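Alpha-Amylase (Thermotoga maritima, PDB 2B5D) belongs to glycosyl hydrolase family 57, whose carbohydrate-active enzymes carry an incomplete, seven-stranded version of the beta/alpha barrel. Local coordinates at residues G3-F8 against L377-A382; F233-D238 against V343-F348. All blocks are in the same frame, centred on the assembly; numbering follows the deposited sequence.

Contact 1 (G3-F8 against L377-A382); sequences GKILIF and LKLVTA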
# COMPACT_ATOMS: atom_id res chain seq x y z
N GLY A 3 33.05 31.40 -31.66
CA GLY A 3 32.62 30.14 -31.07
C GLY A 3 31.19 29.85 -31.46
O GLY A 3 30.41 30.77 -31.64
N LYS A 4 30.86 28.56 -31.62
CA LYS A 4 29.52 28.16 -32.04
C LYS A 4 28.72 27.60 -30.86
O LYS A 4 29.16 26.66 -30.18
CB LYS A 4 29.61 27.19 -33.22
CG LYS A 4 30.15 27.90 -34.46
CD LYS A 4 31.32 27.21 -35.11
CE LYS A 4 30.98 26.67 -36.50
NZ LYS A 4 30.71 27.74 -37.51
N ILE A 5 27.59 28.22 -30.58
CA ILE A 5 26.79 27.72 -29.46
C ILE A 5 25.61 26.93 -29.91
O ILE A 5 24.72 27.44 -30.62
CB ILE A 5 26.59 28.72 -28.17
CG1 ILE A 5 25.61 29.85 -28.44
CG2 ILE A 5 27.97 29.22 -27.54
CD1 ILE A 5 24.19 29.45 -28.00
N LEU A 6 25.64 25.64 -29.55
CA LEU A 6 24.53 24.76 -29.94
C LEU A 6 23.65 24.40 -28.72
O LEU A 6 24.01 23.56 -27.90
CB LEU A 6 25.02 23.57 -30.82
CG LEU A 6 24.33 22.22 -31.08
CD1 LEU A 6 22.83 22.22 -31.30
CD2 LEU A 6 25.08 21.43 -32.20
N ILE A 7 22.52 25.10 -28.62
CA ILE A 7 21.56 24.84 -27.54
C ILE A 7 20.63 23.74 -28.00
O ILE A 7 19.98 23.83 -29.03
CB ILE A 7 20.71 26.12 -27.10
CG1 ILE A 7 21.58 27.23 -26.51
CG2 ILE A 7 19.61 25.73 -26.10
CD1 ILE A 7 22.70 26.75 -25.59
N PHE A 8 20.53 22.71 -27.19
CA PHE A 8 19.61 21.63 -27.54
C PHE A 8 18.55 21.43 -26.43
O PHE A 8 18.89 21.23 -25.26
CB PHE A 8 20.40 20.32 -27.83
CG PHE A 8 19.50 19.18 -28.20
CD1 PHE A 8 19.23 18.87 -29.55
CD2 PHE A 8 18.86 18.44 -27.21
CE1 PHE A 8 18.34 17.83 -29.92
CE2 PHE A 8 17.96 17.41 -27.56
CZ PHE A 8 17.72 17.09 -28.90
N LEU A 377 30.74 35.00 -30.50
CA LEU A 377 29.78 33.89 -30.40
C LEU A 377 28.70 33.98 -31.43
O LEU A 377 28.22 35.06 -31.77
CB LEU A 377 29.09 33.81 -29.03
CG LEU A 377 29.78 33.42 -27.73
CD1 LEU A 377 28.74 33.38 -26.66
CD2 LEU A 377 30.52 32.10 -27.79
N LYS A 378 28.31 32.80 -31.90
CA LYS A 378 27.27 32.62 -32.88
C LYS A 378 26.35 31.47 -32.39
O LYS A 378 26.82 30.47 -31.86
CB LYS A 378 27.93 32.23 -34.20
CG LYS A 378 26.99 32.24 -35.42
CD LYS A 378 27.78 32.16 -36.70
CE LYS A 378 28.95 31.18 -36.55
NZ LYS A 378 29.38 30.58 -37.87
N LEU A 379 25.04 31.64 -32.54
CA LEU A 379 24.13 30.51 -32.37
C LEU A 379 24.18 29.71 -33.66
O LEU A 379 24.15 30.29 -34.72
CB LEU A 379 22.70 30.96 -32.14
CG LEU A 379 22.37 31.84 -30.92
CD1 LEU A 379 20.88 32.23 -30.93
CD2 LEU A 379 22.74 31.17 -29.61
N VAL A 380 24.27 28.37 -33.55
CA VAL A 380 24.16 27.44 -34.68
C VAL A 380 23.13 26.35 -34.37
O VAL A 380 22.84 26.08 -33.21
CB VAL A 380 25.54 26.75 -35.00
CG1 VAL A 380 26.61 27.80 -35.34
CG2 VAL A 380 26.04 25.85 -33.84
N THR A 381 22.53 25.76 -35.40
CA THR A 381 21.75 24.53 -35.20
C THR A 381 22.70 23.41 -35.56
O THR A 381 23.74 23.65 -36.15
CB THR A 381 20.52 24.44 -36.10
OG1 THR A 381 20.96 24.17 -37.43
CG2 THR A 381 19.70 25.71 -36.05
N ALA A 382 22.34 22.18 -35.25
CA ALA A 382 23.24 21.06 -35.48
C ALA A 382 23.38 20.72 -36.98
O ALA A 382 24.42 20.25 -37.43
CB ALA A 382 22.78 19.89 -34.70
O HOH W 1 21.07 24.63 -31.89
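L377 meets G3 and I5, its CD2 methyl lying 3.9 Å from I5 CG2, while helices 309-338 and 360-373 touch the L377 side chain from outside the pair. Its neighbour K378 is gripped through both backbone polar atoms: K378 N donates to G3 O (2.9 Å), and K378 O receives I5 N nearly head-on (2.7 Å). On the face shared by K4 and K378 the two lysines run side by side in the same direction, with K4 NZ 3.2 Å from K378 NZ. The like charges probably repel there; K4 NZ also has a long, weak ion pair with E341. This is a parallel beta ladder in which the short strand 377-379 edges strand 3-11, the first strand of the barrel, to which strands 53-57 and 343-349 are also paired. L379 turns to the I5 face, the two side chains pointing the same way, beside F368 and V371. V380 N closes the ladder on I5 O (3.1 Å), approaching from above the carbonyl plane. The V380 side chain crosses K4 at about a right angle; CG1, anti to the carbonyl carbon (chi1 -59°), is the branch that meets K4 CG, at 3.6 Å. Beyond it a water 2.6 Å from V380 O also reaches I7 O. T381 sits at the N-cap of helix 382-388, where its N bonds E384 OE1, while its OG1 pairs with S383 OG. A382 CB packs against L6 CD2 at 3.7 Å.

Contact 2 (F233-D238 against V343-F348); sequences FAFARD and VIVAPF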
# COMPACT_ATOMS: atom_id res chain seq x y z
N PHE A 233 27.48 11.62 -38.04
CA PHE A 233 28.07 12.64 -37.14
C PHE A 233 27.55 12.51 -35.68
O PHE A 233 26.34 12.37 -35.48
CB PHE A 233 27.72 14.02 -37.67
CG PHE A 233 28.47 14.41 -38.90
CD1 PHE A 233 27.83 14.44 -40.14
CD2 PHE A 233 29.83 14.76 -38.82
CE1 PHE A 233 28.54 14.85 -41.32
CE2 PHE A 233 30.54 15.14 -39.99
CZ PHE A 233 29.88 15.17 -41.24
N ALA A 234 28.44 12.48 -34.69
CA ALA A 234 28.07 12.52 -33.28
C ALA A 234 28.53 13.85 -32.60
O ALA A 234 29.68 14.25 -32.74
CB ALA A 234 28.67 11.33 -32.55
N PHE A 235 27.64 14.48 -31.83
CA PHE A 235 27.87 15.74 -31.09
C PHE A 235 27.93 15.41 -29.60
O PHE A 235 26.98 14.87 -29.10
CB PHE A 235 26.71 16.67 -31.30
CG PHE A 235 26.68 17.35 -32.65
CD1 PHE A 235 25.97 16.79 -33.72
CD2 PHE A 235 27.35 18.53 -32.86
CE1 PHE A 235 25.93 17.44 -34.98
CE2 PHE A 235 27.33 19.18 -34.10
CZ PHE A 235 26.59 18.66 -35.16
N ALA A 236 29.04 15.66 -28.92
CA ALA A 236 29.13 15.33 -27.51
C ALA A 236 28.80 16.55 -26.63
O ALA A 236 29.22 17.69 -26.89
CB ALA A 236 30.44 14.66 -27.13
N ARG A 237 27.98 16.28 -25.63
CA ARG A 237 27.64 17.20 -24.51
C ARG A 237 28.86 17.96 -23.96
O ARG A 237 29.83 17.32 -23.54
CB ARG A 237 27.09 16.34 -23.36
CG ARG A 237 25.88 16.84 -22.77
CD ARG A 237 25.50 15.93 -21.65
NE ARG A 237 26.21 16.23 -20.41
CZ ARG A 237 27.07 15.38 -19.89
NH1 ARG A 237 27.74 15.63 -18.77
NH2 ARG A 237 27.25 14.26 -20.56
N ASP A 238 28.77 19.28 -23.87
CA ASP A 238 29.75 20.08 -23.08
C ASP A 238 29.42 19.92 -21.61
O ASP A 238 28.38 20.39 -21.15
CB ASP A 238 29.70 21.58 -23.48
CG ASP A 238 30.53 22.49 -22.54
OD1 ASP A 238 31.46 22.03 -21.81
OD2 ASP A 238 30.24 23.68 -22.55
N VAL A 343 32.52 24.04 -31.07
CA VAL A 343 31.07 24.00 -31.01
C VAL A 343 30.66 23.44 -29.66
O VAL A 343 31.08 22.39 -29.23
CB VAL A 343 30.31 23.49 -32.33
CG1 VAL A 343 31.25 23.01 -33.39
CG2 VAL A 343 29.15 22.54 -32.04
N ILE A 344 29.95 24.28 -28.93
CA ILE A 344 29.70 24.02 -27.52
C ILE A 344 28.32 23.44 -27.53
O ILE A 344 27.34 24.12 -27.97
CB ILE A 344 29.86 25.34 -26.69
CG1 ILE A 344 31.35 25.74 -26.69
CG2 ILE A 344 29.28 25.15 -25.32
CD1 ILE A 344 31.66 27.23 -26.39
N VAL A 345 28.23 22.16 -27.16
CA VAL A 345 26.91 21.49 -27.22
C VAL A 345 26.28 21.42 -25.83
O VAL A 345 26.83 20.79 -24.89
CB VAL A 345 26.93 20.06 -27.88
CG1 VAL A 345 25.44 19.47 -27.99
CG2 VAL A 345 27.59 20.11 -29.27
N ALA A 346 25.13 22.08 -25.73
CA ALA A 346 24.44 22.24 -24.43
C ALA A 346 22.95 21.83 -24.51
O ALA A 346 22.10 22.62 -24.95
CB ALA A 346 24.61 23.69 -23.92
N PRO A 347 22.67 20.55 -24.19
CA PRO A 347 21.34 19.99 -24.18
C PRO A 347 20.63 20.05 -22.82
O PRO A 347 21.22 19.73 -21.78
CB PRO A 347 21.57 18.53 -24.54
CG PRO A 347 22.86 18.24 -23.97
CD PRO A 347 23.68 19.50 -23.97
N PHE A 348 19.36 20.43 -22.87
CA PHE A 348 18.55 20.45 -21.67
C PHE A 348 17.22 19.85 -21.96
O PHE A 348 16.69 20.00 -23.05
CB PHE A 348 18.43 21.89 -21.15
CG PHE A 348 19.75 22.57 -21.12
CD1 PHE A 348 20.03 23.63 -21.97
CD2 PHE A 348 20.79 22.05 -20.31
CE1 PHE A 348 21.28 24.22 -21.96
CE2 PHE A 348 22.04 22.62 -20.31
CZ PHE A 348 22.30 23.72 -21.13
O HOH W 2 30.16 20.55 -26.50
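D238 and V345 are joined by the one direct hydrogen bond of this contact, D238 N to V345 O at 2.7 Å, in the plane of the carbonyl. Two residues before D238, at A236, the link is indirect. A water takes the V345 N-H at 2.6 Å and can donate to A236 O at 3.0 Å, although more acceptors surround it than it has protons. The same A236 O also rests against V345 CB (3.4 Å). The D238 side chain has CG anti to its backbone N (chi1 171°) and runs alongside I344, pointing the same way, with OD2 3.3 Å from the I344 CG2 methyl. Its buried carboxylate is well supplied with donors: S241 and Q330 bond OD2, and Y223 OH and E240 N bond OD1. The two strands form no beta ladder and cross at 74°; strand 343-349 pairs with strand 3-11, consistent with the seam where the curled sheet of a GH57-type beta/alpha barrel comes round on itself. R237 has its CB directed away from strand 343-349. Its CG nevertheless touches P347 CG (3.5 Å), the side chains crossing at about a right angle, and the guanidinium goes on to a salt bridge with D207 and a cation-pi contact with W402. The F235 CB is directed toward strand 343-349. V345 CG1 is anti to the backbone N (chi1 -176°) and CG2 anti to the carbonyl carbon, which puts CG2 3.9 Å from F235 CD2, oblique to the ring. V343 CG2 comes instead to the ring edge, 4.3 Å from F235 CE2. F205 and helix 382-388 also pack on this ring.

How the contacts relate
Contact 1 and contact 2 have their centres about 9 Å apart and are joined through neighbouring strands 3-11 and 343-349 of one curled sheet. Two probable backbone hydrogen bonds link those strands at the C-terminal ends of segments 3-8 and 343-348, F8 N to A346 O at 2.7 Å and F8 O to F348 N at 2.6 Å. A second bridge is the F235 ring of contact 2, whose CE2 packs on L6 CD2 of contact 1 at 3.7 Å and whose CZ lies 3.5 Å from A382 O. Along the chain both segments of contact 2 lie between those of contact 1, and segment 377-382 then returns to strand 3-11.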